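Local atomic coordinates of probable ribonuclease HepT (Haemophilus influenzae, PDB entry 1JOG), a protein that probably acts as the RNase toxin of a type VII toxin-antitoxin system and is neutralised by its cognate antitoxin MntA. Residues L8-A13 with Y54-K59; Q48-V53 with N107-T112; R103-I108 with A123-F128. All coordinates share one frame; numbering follows the deposited sequence.

Interaction 1. Residues L8-A13 with Y54-K59; sequences LNVLDA and YELSLK
Neither a ring nor a side-chain amide or carboxylate enters the contact of V10 and L11 with L56 and S57: the one aromatic residue of the two segments, Y54, leaves its helix away from 8-13, and its side chain packs on F80, Y102 and R106. What remains is aliphatic packing between two helices of the helical bundle that forms this nucleotidyltransferase substrate-binding-like domain. The start of helix 8-26 runs roughly antiparallel to the second half of helix 36-68, their local axes inclined at 149° and approaching to 9.6 Å. L11 and L56 stand opposite one another, with their CA atoms 5.8 Å apart.

L56 projects from its helix toward 8-13 and is met from two positions of that segment. V10 brings CG2 to within 4.3 Å of L56 CG at the less enclosed margin, whereas L11 reaches the base of the same side chain, its CD1 lying 4.1 Å from L56 CB. L11 leaves its helix obliquely, yet with CG anti to the backbone N (chi1 171°) its branched end swings in toward 54-59. The side chains of M60 and L139 also pack on L11, so that it is buried between its own helix, helix 36-68 and helix 125-140. L56 also touches Y113 of the second subunit, so this residue takes part in packing against the other chain as well.

The single polar side chain among the touching residues is S57, buried where W99 and L135 also pack on it. Its hydroxyl lies beside its own backbone N and is hydrogen-bonded to the carbonyl O of V53, one turn earlier. Already paired in this way, it can be packed against an apolar group: L11 CD1 sits 3.8 Å from S57 OG and 4.0 Å from S57 N.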
loop_
_atom_site.group_PDB
_atom_site.type_symbol
_atom_site.label_atom_id
_atom_site.label_comp_id
_atom_site.label_asym_id
_atom_site.label_seq_id
_atom_site.Cartn_x
_atom_site.Cartn_y
_atom_site.Cartn_z
ATOM N N LEU A 8 -16.052 -14.284 2.265
ATOM C CA LEU A 8 -16.139 -13.910 0.861
ATOM C C LEU A 8 -16.575 -12.449 0.911
ATOM O O LEU A 8 -16.248 -11.681 0.048
ATOM C CB LEU A 8 -17.220 -14.689 0.074
ATOM C CG LEU A 8 -17.051 -14.363 -1.437
ATOM C CD1 LEU A 8 -15.647 -14.807 -1.832
ATOM C CD2 LEU A 8 -18.050 -15.059 -2.354
ATOM N N ASN A 9 -17.336 -12.081 1.929
ATOM C CA ASN A 9 -17.771 -10.706 2.040
ATOM C C ASN A 9 -16.687 -9.651 1.885
ATOM O O ASN A 9 -16.931 -8.649 1.205
ATOM C CB ASN A 9 -18.529 -10.469 3.343
ATOM C CG ASN A 9 -20.035 -10.615 3.148
ATOM O OD1 ASN A 9 -20.849 -10.033 3.872
ATOM N ND2 ASN A 9 -20.409 -11.405 2.158
ATOM N N VAL A 10 -15.507 -9.887 2.477
ATOM C CA VAL A 10 -14.373 -8.950 2.413
ATOM C C VAL A 10 -13.915 -8.732 0.944
ATOM O O VAL A 10 -13.855 -7.588 0.426
ATOM C CB VAL A 10 -13.227 -9.471 3.302
ATOM C CG1 VAL A 10 -13.827 -9.940 4.665
ATOM C CG2 VAL A 10 -12.518 -10.638 2.617
ATOM N N LEU A 11 -13.695 -9.829 0.246
ATOM C CA LEU A 11 -13.302 -9.703 -1.126
ATOM C C LEU A 11 -14.362 -8.883 -1.808
ATOM O O LEU A 11 -14.049 -7.919 -2.543
ATOM C CB LEU A 11 -13.190 -11.047 -1.801
ATOM C CG LEU A 11 -12.991 -10.992 -3.311
ATOM C CD1 LEU A 11 -11.868 -10.028 -3.657
ATOM C CD2 LEU A 11 -12.666 -12.394 -3.812
ATOM N N ASP A 12 -15.615 -9.188 -1.495
ATOM C CA ASP A 12 -16.751 -8.513 -2.151
ATOM C C ASP A 12 -16.800 -7.018 -1.814
ATOM O O ASP A 12 -17.012 -6.141 -2.690
ATOM C CB ASP A 12 -18.068 -9.197 -1.721
ATOM C CG ASP A 12 -19.233 -8.946 -2.702
ATOM O OD1 ASP A 12 -19.774 -7.823 -2.724
ATOM O OD2 ASP A 12 -19.604 -9.873 -3.459
ATOM N N ALA A 13 -16.574 -6.708 -0.546
ATOM C CA ALA A 13 -16.650 -5.335 -0.173
ATOM C C ALA A 13 -15.400 -4.499 -0.581
ATOM O O ALA A 13 -15.526 -3.302 -0.803
ATOM C CB ALA A 13 -16.993 -5.227 1.350
ATOM N N TYR A 54 -6.463 -7.476 -5.274
ATOM C CA TYR A 54 -5.483 -8.370 -5.832
ATOM C C TYR A 54 -5.077 -9.451 -4.797
ATOM O O TYR A 54 -5.172 -10.682 -5.054
ATOM C CB TYR A 54 -4.244 -7.556 -6.222
ATOM C CG TYR A 54 -3.099 -8.446 -6.481
ATOM C CD1 TYR A 54 -3.117 -9.277 -7.587
ATOM C CD2 TYR A 54 -2.056 -8.579 -5.589
ATOM C CE1 TYR A 54 -2.144 -10.222 -7.820
ATOM C CE2 TYR A 54 -1.078 -9.573 -5.807
ATOM C CZ TYR A 54 -1.159 -10.386 -6.965
ATOM O OH TYR A 54 -0.196 -11.312 -7.337
ATOM N N GLU A 55 -4.531 -8.980 -3.679
ATOM C CA GLU A 55 -4.149 -9.855 -2.577
ATOM C C GLU A 55 -5.304 -10.795 -2.122
ATOM O O GLU A 55 -5.149 -11.997 -2.150
ATOM C CB GLU A 55 -3.712 -9.057 -1.378
ATOM C CG GLU A 55 -2.355 -9.440 -0.853
ATOM C CD GLU A 55 -1.307 -8.531 -1.446
ATOM O OE1 GLU A 55 -0.845 -8.834 -2.563
ATOM O OE2 GLU A 55 -0.970 -7.496 -0.810
ATOM N N LEU A 56 -6.456 -10.215 -1.823
ATOM C CA LEU A 56 -7.629 -10.959 -1.373
ATOM C C LEU A 56 -8.067 -11.913 -2.461
ATOM O O LEU A 56 -8.377 -13.108 -2.198
ATOM C CB LEU A 56 -8.765 -10.006 -0.988
ATOM C CG LEU A 56 -9.080 -9.252 0.347
ATOM C CD1 LEU A 56 -8.020 -9.423 1.360
ATOM C CD2 LEU A 56 -9.282 -7.734 0.120
ATOM N N SER A 57 -8.066 -11.422 -3.702
ATOM C CA SER A 57 -8.473 -12.320 -4.813
ATOM C C SER A 57 -7.552 -13.523 -4.797
ATOM O O SER A 57 -8.008 -14.639 -5.017
ATOM C CB SER A 57 -8.380 -11.657 -6.226
ATOM O OG SER A 57 -9.331 -10.592 -6.361
ATOM N N LEU A 58 -6.248 -13.316 -4.557
ATOM C CA LEU A 58 -5.385 -14.474 -4.554
ATOM C C LEU A 58 -5.550 -15.303 -3.289
ATOM O O LEU A 58 -5.358 -16.526 -3.310
ATOM C CB LEU A 58 -3.927 -14.101 -4.811
ATOM C CG LEU A 58 -3.781 -14.320 -6.316
ATOM C CD1 LEU A 58 -3.471 -13.031 -7.071
ATOM C CD2 LEU A 58 -2.784 -15.412 -6.553
ATOM N N LYS A 59 -5.927 -14.662 -2.190
ATOM C CA LYS A 59 -6.102 -15.437 -0.981
ATOM C C LYS A 59 -7.282 -16.367 -1.218
ATOM O O LYS A 59 -7.194 -17.513 -0.878
ATOM C CB LYS A 59 -6.335 -14.555 0.244
ATOM C CG LYS A 59 -5.093 -14.347 1.051
ATOM C CD LYS A 59 -4.716 -12.883 1.136
ATOM C CE LYS A 59 -3.448 -12.637 1.978
ATOM N NZ LYS A 59 -3.459 -11.184 2.399
#

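Interaction 2. Residues Q48-V53 with N107-T112; sequences QKFEFV and NITSHT
T109 is the residue through which 107-112 meets E51 and F50 of helix 36-68, and the whole segment belongs to the RX(4)HXY motif. N107 and I108 carry the chain out of helix 96-106, and a short 3-10 turn follows, with H111 N donating to I108 O at 2.7 Å. At its start T109 points toward the helix. Its OG1, placed between the backbone N and the carbonyl carbon (chi1 65°), comes 2.8 Å from E51 OE1, the two side chains approaching from opposite directions and the glutamate extended beyond CG. T109 CG2 lies near the plane of the F50 ring, at its edge, 4.4 Å from CE1. S110 turns away, and H111, an active-site residue by similarity, packs on K117. T112 N is bonded to T109 O at 3.0 Å, and the T112 side chain packs on F52 of the second subunit. The T109 hydroxyl has a single proton but two acceptors within reach, E51 OE1 and the carbonyl O of R106. This buried group thus probably helps fix the turn of the motif against the helix, close to R106.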
loop_
_atom_site.group_PDB
_atom_site.type_symbol
_atom_site.label_atom_id
_atom_site.label_comp_id
_atom_site.label_asym_id
_atom_site.label_seq_id
_atom_site.Cartn_x
_atom_site.Cartn_y
_atom_site.Cartn_z
ATOM N N GLN A 48 -4.057 1.733 -3.598
ATOM C CA GLN A 48 -4.001 0.975 -2.355
ATOM C C GLN A 48 -5.130 -0.029 -2.343
ATOM O O GLN A 48 -4.988 -1.135 -1.837
ATOM C CB GLN A 48 -4.204 1.936 -1.167
ATOM C CG GLN A 48 -4.201 1.168 0.135
ATOM C CD GLN A 48 -2.847 1.100 0.733
ATOM O OE1 GLN A 48 -1.809 1.072 0.027
ATOM N NE2 GLN A 48 -2.821 1.059 2.061
ATOM N N LYS A 49 -6.276 0.410 -2.863
ATOM C CA LYS A 49 -7.424 -0.390 -2.895
ATOM C C LYS A 49 -7.236 -1.457 -3.938
ATOM O O LYS A 49 -7.710 -2.540 -3.742
ATOM C CB LYS A 49 -8.654 0.449 -3.161
ATOM C CG LYS A 49 -9.103 1.137 -1.893
ATOM C CD LYS A 49 -10.295 2.036 -2.161
ATOM C CE LYS A 49 -10.869 2.537 -0.873
ATOM N NZ LYS A 49 -12.332 3.014 -1.140
ATOM N N PHE A 50 -6.543 -1.154 -5.035
ATOM C CA PHE A 50 -6.287 -2.172 -6.048
ATOM C C PHE A 50 -5.438 -3.340 -5.443
ATOM O O PHE A 50 -5.671 -4.517 -5.690
ATOM C CB PHE A 50 -5.578 -1.544 -7.237
ATOM C CG PHE A 50 -4.740 -2.496 -7.993
ATOM C CD1 PHE A 50 -3.367 -2.534 -7.791
ATOM C CD2 PHE A 50 -5.324 -3.465 -8.783
ATOM C CE1 PHE A 50 -2.531 -3.552 -8.361
ATOM C CE2 PHE A 50 -4.523 -4.481 -9.353
ATOM C CZ PHE A 50 -3.129 -4.517 -9.135
ATOM N N GLU A 51 -4.490 -2.966 -4.598
ATOM C CA GLU A 51 -3.634 -3.910 -3.958
ATOM C C GLU A 51 -4.511 -4.801 -3.049
ATOM O O GLU A 51 -4.295 -6.010 -3.017
ATOM C CB GLU A 51 -2.546 -3.180 -3.150
ATOM C CG GLU A 51 -1.609 -2.299 -3.987
ATOM C CD GLU A 51 -0.689 -1.494 -3.067
ATOM O OE1 GLU A 51 -0.091 -0.500 -3.488
ATOM O OE2 GLU A 51 -0.574 -1.872 -1.896
ATOM N N PHE A 52 -5.491 -4.236 -2.325
ATOM C CA PHE A 52 -6.331 -5.088 -1.474
ATOM C C PHE A 52 -7.062 -6.148 -2.255
ATOM O O PHE A 52 -7.004 -7.316 -1.878
ATOM C CB PHE A 52 -7.369 -4.299 -0.682
ATOM C CG PHE A 52 -6.787 -3.266 0.272
ATOM C CD1 PHE A 52 -7.474 -2.006 0.442
ATOM C CD2 PHE A 52 -5.608 -3.493 0.985
ATOM C CE1 PHE A 52 -6.988 -0.972 1.316
ATOM C CE2 PHE A 52 -5.051 -2.492 1.875
ATOM C CZ PHE A 52 -5.762 -1.207 2.045
ATOM N N VAL A 53 -7.758 -5.781 -3.331
ATOM C CA VAL A 53 -8.491 -6.814 -4.115
ATOM C C VAL A 53 -7.587 -7.902 -4.744
ATOM O O VAL A 53 -7.872 -9.079 -4.706
ATOM C CB VAL A 53 -9.332 -6.131 -5.169
ATOM C CG1 VAL A 53 -10.124 -7.150 -6.001
ATOM C CG2 VAL A 53 -10.228 -5.167 -4.464
ATOM N N ASN A 107 3.804 -5.499 -7.724
ATOM C CA ASN A 107 5.220 -5.351 -7.315
ATOM C C ASN A 107 5.850 -4.022 -7.698
ATOM O O ASN A 107 7.021 -3.873 -7.445
ATOM C CB ASN A 107 6.116 -6.403 -7.932
ATOM C CG ASN A 107 5.730 -7.879 -7.507
ATOM O OD1 ASN A 107 5.336 -8.127 -6.365
ATOM N ND2 ASN A 107 5.884 -8.845 -8.432
ATOM N N ILE A 108 5.134 -3.089 -8.357
ATOM C CA ILE A 108 5.744 -1.780 -8.623
ATOM C C ILE A 108 4.938 -0.677 -7.927
ATOM O O ILE A 108 5.289 0.501 -8.000
ATOM C CB ILE A 108 5.827 -1.456 -10.163
ATOM C CG1 ILE A 108 4.441 -1.503 -10.821
ATOM C CG2 ILE A 108 6.795 -2.400 -10.752
ATOM C CD1 ILE A 108 4.447 -1.446 -12.289
ATOM N N THR A 109 3.828 -1.045 -7.281
ATOM C CA THR A 109 3.054 -0.019 -6.603
ATOM C C THR A 109 3.882 0.654 -5.507
ATOM O O THR A 109 3.528 1.760 -5.108
ATOM C CB THR A 109 1.763 -0.548 -6.004
ATOM O OG1 THR A 109 2.078 -1.467 -4.975
ATOM C CG2 THR A 109 0.925 -1.208 -7.077
ATOM N N SER A 110 4.958 0.012 -5.018
ATOM C CA SER A 110 5.823 0.668 -4.011
ATOM C C SER A 110 6.583 1.821 -4.675
ATOM O O SER A 110 7.231 2.630 -3.988
ATOM C CB SER A 110 6.884 -0.268 -3.382
ATOM O OG SER A 110 7.881 -0.723 -4.334
ATOM N N HIS A 111 6.511 1.901 -6.002
ATOM C CA HIS A 111 7.182 3.028 -6.708
ATOM C C HIS A 111 6.191 4.133 -7.024
ATOM O O HIS A 111 6.539 5.167 -7.587
ATOM C CB HIS A 111 7.844 2.555 -8.003
ATOM C CG HIS A 111 8.912 1.556 -7.762
ATOM N ND1 HIS A 111 9.348 1.255 -6.491
ATOM C CD2 HIS A 111 9.580 0.733 -8.599
ATOM C CE1 HIS A 111 10.240 0.281 -6.555
ATOM N NE2 HIS A 111 10.398 -0.055 -7.825
ATOM N N THR A 112 4.946 3.913 -6.620
ATOM C CA THR A 112 3.886 4.853 -6.892
ATOM C C THR A 112 4.012 6.304 -6.326
ATOM O O THR A 112 3.144 7.168 -6.599
ATOM C CB THR A 112 2.498 4.101 -6.596
ATOM O OG1 THR A 112 1.986 3.732 -7.881
ATOM C CG2 THR A 112 1.451 4.937 -5.873
#

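Interaction 3. Residues R103-I108 with A123-F128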
loop_
_atom_site.group_PDB
_atom_site.type_symbol
_atom_site.label_atom_id
_atom_site.label_comp_id
_atom_site.label_asym_id
_atom_site.label_seq_id
_atom_site.Cartn_x
_atom_site.Cartn_y
_atom_site.Cartn_z
ATOM N N ARG A 103 0.264 -9.050 -10.815
ATOM C CA ARG A 103 1.323 -9.105 -9.837
ATOM C C ARG A 103 2.499 -8.135 -10.227
ATOM O O ARG A 103 3.016 -7.432 -9.374
ATOM C CB ARG A 103 1.832 -10.548 -9.705
ATOM C CG ARG A 103 2.860 -10.582 -8.637
ATOM C CD ARG A 103 3.330 -11.963 -8.259
ATOM N NE ARG A 103 4.062 -12.558 -9.340
ATOM C CZ ARG A 103 4.819 -13.628 -9.219
ATOM N NH1 ARG A 103 4.941 -14.215 -8.033
ATOM N NH2 ARG A 103 5.423 -14.120 -10.296
ATOM N N ASP A 104 2.974 -8.157 -11.489
ATOM C CA ASP A 104 4.040 -7.218 -11.896
ATOM C C ASP A 104 3.532 -5.782 -11.518
ATOM O O ASP A 104 4.218 -5.008 -10.866
ATOM C CB ASP A 104 4.372 -7.320 -13.390
ATOM C CG ASP A 104 4.855 -8.756 -13.855
ATOM O OD1 ASP A 104 5.565 -9.550 -13.136
ATOM O OD2 ASP A 104 4.518 -9.070 -15.028
HETATM N N MSE A 105 2.291 -5.499 -11.809
HETATM C CA MSE A 105 1.686 -4.238 -11.416
HETATM C C MSE A 105 1.807 -4.153 -9.864
HETATM O O MSE A 105 2.394 -3.179 -9.297
HETATM C CB MSE A 105 0.227 -4.257 -11.851
HETATM C CG MSE A 105 -0.461 -2.943 -12.058
HETATM SE SE MSE A 105 -2.191 -3.297 -12.839
HETATM C CE MSE A 105 -3.412 -2.348 -11.630
ATOM N N ARG A 106 1.303 -5.178 -9.167
ATOM C CA ARG A 106 1.404 -5.081 -7.721
ATOM C C ARG A 106 2.793 -4.830 -7.169
ATOM O O ARG A 106 2.909 -4.007 -6.245
ATOM C CB ARG A 106 0.804 -6.227 -6.934
ATOM C CG ARG A 106 0.868 -5.734 -5.481
ATOM C CD ARG A 106 0.239 -6.567 -4.497
ATOM N NE ARG A 106 0.311 -5.971 -3.165
ATOM C CZ ARG A 106 1.308 -5.190 -2.766
ATOM N NH1 ARG A 106 2.321 -4.863 -3.577
ATOM N NH2 ARG A 106 1.332 -4.802 -1.517
ATOM N N ASN A 107 3.804 -5.499 -7.724
ATOM C CA ASN A 107 5.220 -5.351 -7.315
ATOM C C ASN A 107 5.850 -4.022 -7.698
ATOM O O ASN A 107 7.021 -3.873 -7.445
ATOM C CB ASN A 107 6.116 -6.403 -7.932
ATOM C CG ASN A 107 5.730 -7.879 -7.507
ATOM O OD1 ASN A 107 5.336 -8.127 -6.365
ATOM N ND2 ASN A 107 5.884 -8.845 -8.432
ATOM N N ILE A 108 5.134 -3.089 -8.357
ATOM C CA ILE A 108 5.744 -1.780 -8.623
ATOM C C ILE A 108 4.938 -0.677 -7.927
ATOM O O ILE A 108 5.289 0.501 -8.000
ATOM C CB ILE A 108 5.827 -1.456 -10.163
ATOM C CG1 ILE A 108 4.441 -1.503 -10.821
ATOM C CG2 ILE A 108 6.795 -2.400 -10.752
ATOM C CD1 ILE A 108 4.447 -1.446 -12.289
ATOM N N ALA A 123 -4.332 3.733 -14.591
ATOM C CA ALA A 123 -4.938 3.522 -15.882
ATOM C C ALA A 123 -5.271 2.014 -16.122
ATOM O O ALA A 123 -6.091 1.657 -16.958
ATOM C CB ALA A 123 -3.940 4.003 -16.969
ATOM N N GLN A 124 -4.558 1.129 -15.451
ATOM C CA GLN A 124 -4.762 -0.290 -15.648
ATOM C C GLN A 124 -5.889 -0.811 -14.763
ATOM O O GLN A 124 -6.290 -1.951 -14.921
ATOM C CB GLN A 124 -3.422 -1.068 -15.348
ATOM C CG GLN A 124 -2.180 -0.658 -16.149
ATOM C CD GLN A 124 -0.846 -1.357 -15.717
ATOM O OE1 GLN A 124 -0.843 -2.505 -15.270
ATOM N NE2 GLN A 124 0.288 -0.658 -15.887
ATOM N N ILE A 125 -6.452 0.036 -13.891
ATOM C CA ILE A 125 -7.482 -0.431 -12.962
ATOM C C ILE A 125 -8.810 -0.895 -13.523
ATOM O O ILE A 125 -9.378 -1.857 -12.982
ATOM C CB ILE A 125 -7.665 0.576 -11.823
ATOM C CG1 ILE A 125 -6.399 0.526 -10.990
ATOM C CG2 ILE A 125 -8.918 0.306 -10.955
ATOM C CD1 ILE A 125 -6.345 1.620 -9.962
ATOM N N ASP A 126 -9.297 -0.224 -14.574
ATOM C CA ASP A 126 -10.522 -0.589 -15.295
ATOM C C ASP A 126 -10.501 -2.078 -15.731
ATOM O O ASP A 126 -11.479 -2.783 -15.526
ATOM C CB ASP A 126 -10.612 0.215 -16.580
ATOM C CG ASP A 126 -10.710 1.685 -16.331
ATOM O OD1 ASP A 126 -11.659 2.089 -15.638
ATOM O OD2 ASP A 126 -9.837 2.441 -16.830
ATOM N N ASP A 127 -9.397 -2.522 -16.349
ATOM C CA ASP A 127 -9.281 -3.901 -16.796
ATOM C C ASP A 127 -9.248 -4.777 -15.554
ATOM O O ASP A 127 -9.899 -5.801 -15.480
ATOM C CB ASP A 127 -8.012 -4.135 -17.625
ATOM C CG ASP A 127 -7.663 -5.664 -17.787
ATOM O OD1 ASP A 127 -6.442 -6.087 -17.701
ATOM O OD2 ASP A 127 -8.630 -6.451 -18.010
ATOM N N PHE A 128 -8.499 -4.337 -14.551
ATOM C CA PHE A 128 -8.428 -5.121 -13.351
ATOM C C PHE A 128 -9.843 -5.316 -12.870
ATOM O O PHE A 128 -10.242 -6.405 -12.504
ATOM C CB PHE A 128 -7.614 -4.453 -12.224
ATOM C CG PHE A 128 -7.551 -5.301 -10.979
ATOM C CD1 PHE A 128 -6.751 -6.439 -10.956
ATOM C CD2 PHE A 128 -8.292 -4.981 -9.861
ATOM C CE1 PHE A 128 -6.680 -7.253 -9.802
ATOM C CE2 PHE A 128 -8.237 -5.771 -8.707
ATOM C CZ PHE A 128 -7.421 -6.913 -8.672
#
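M105, modelled as selenomethionine, lays its long side chain alongside that of Q124, the two running antiparallel. The contact joins the C-terminal end of helix 96-106 to the beginning of helix 125-140 within the helical bundle of the domain, on the side of the RX(4)HXY motif, which begins at R106, the residue after M105. The backbones stay well apart, M105 CA and Q124 CA being 8.7 Å from each other, and the gap is bridged by side chains that both project toward the opposite segment.

A chi1 of -156° sets CG of M105 anti to the backbone N and carries the chain across toward Q124, before the bend at chi3. The selenium passes Q124 CB at 3.6 Å, and the terminal methyl lies 3.9 Å from that same CB. The still shorter approach of selenium to the Q124 amide oxygen in the model is doubtful and supports no interpretation. Q124 is exposed, its chain extended beyond CG, and its NE2 makes a weak hydrogen bond to the carbonyl O of A120.

Inward of this partly open margin the contact becomes apolar. M105 also packs on F50 of helix 36-68, and I125 extends the apolar cluster to L18 and V22 of helix 8-26. F128 stacks edge-to-face with Y102 and D127 OD1 is hydrogen-bonded to Y102 OH, tying helices 96-106 and 125-140 together; F128 also stacks edge-to-face with F50. Beyond R106 the chain leaves the helix, with I108 N bonded to M105 O at 2.9 Å. On the buried side, I125 crosses the methionine at about a right angle and brings its CG1 to 4.2 Å from M105 CE.

Helix 36-68 carries one side of interactions 1 and 2, whose centres are 15 Å apart and which meet where L11 CD1 packs 4.1 Å from V53 CG1. Interactions 2 and 3, with centres 8 Å apart, share N107 and I108 and also adjoin where V53 CG1 lies 3.6 Å from F128 CE2. R106, an active-site residue by similarity, lies in the 103-108 segment of interaction 3 and is contacted from the helix segments of interactions 1 and 2: E55 OE2 forms a salt bridge of 3.1 Å to R106 NE, and E51 OE2 makes a weaker, longer ion pair of 3.5 Å with R106 NH2. Two glutamates one turn apart thus probably help orient this arginine.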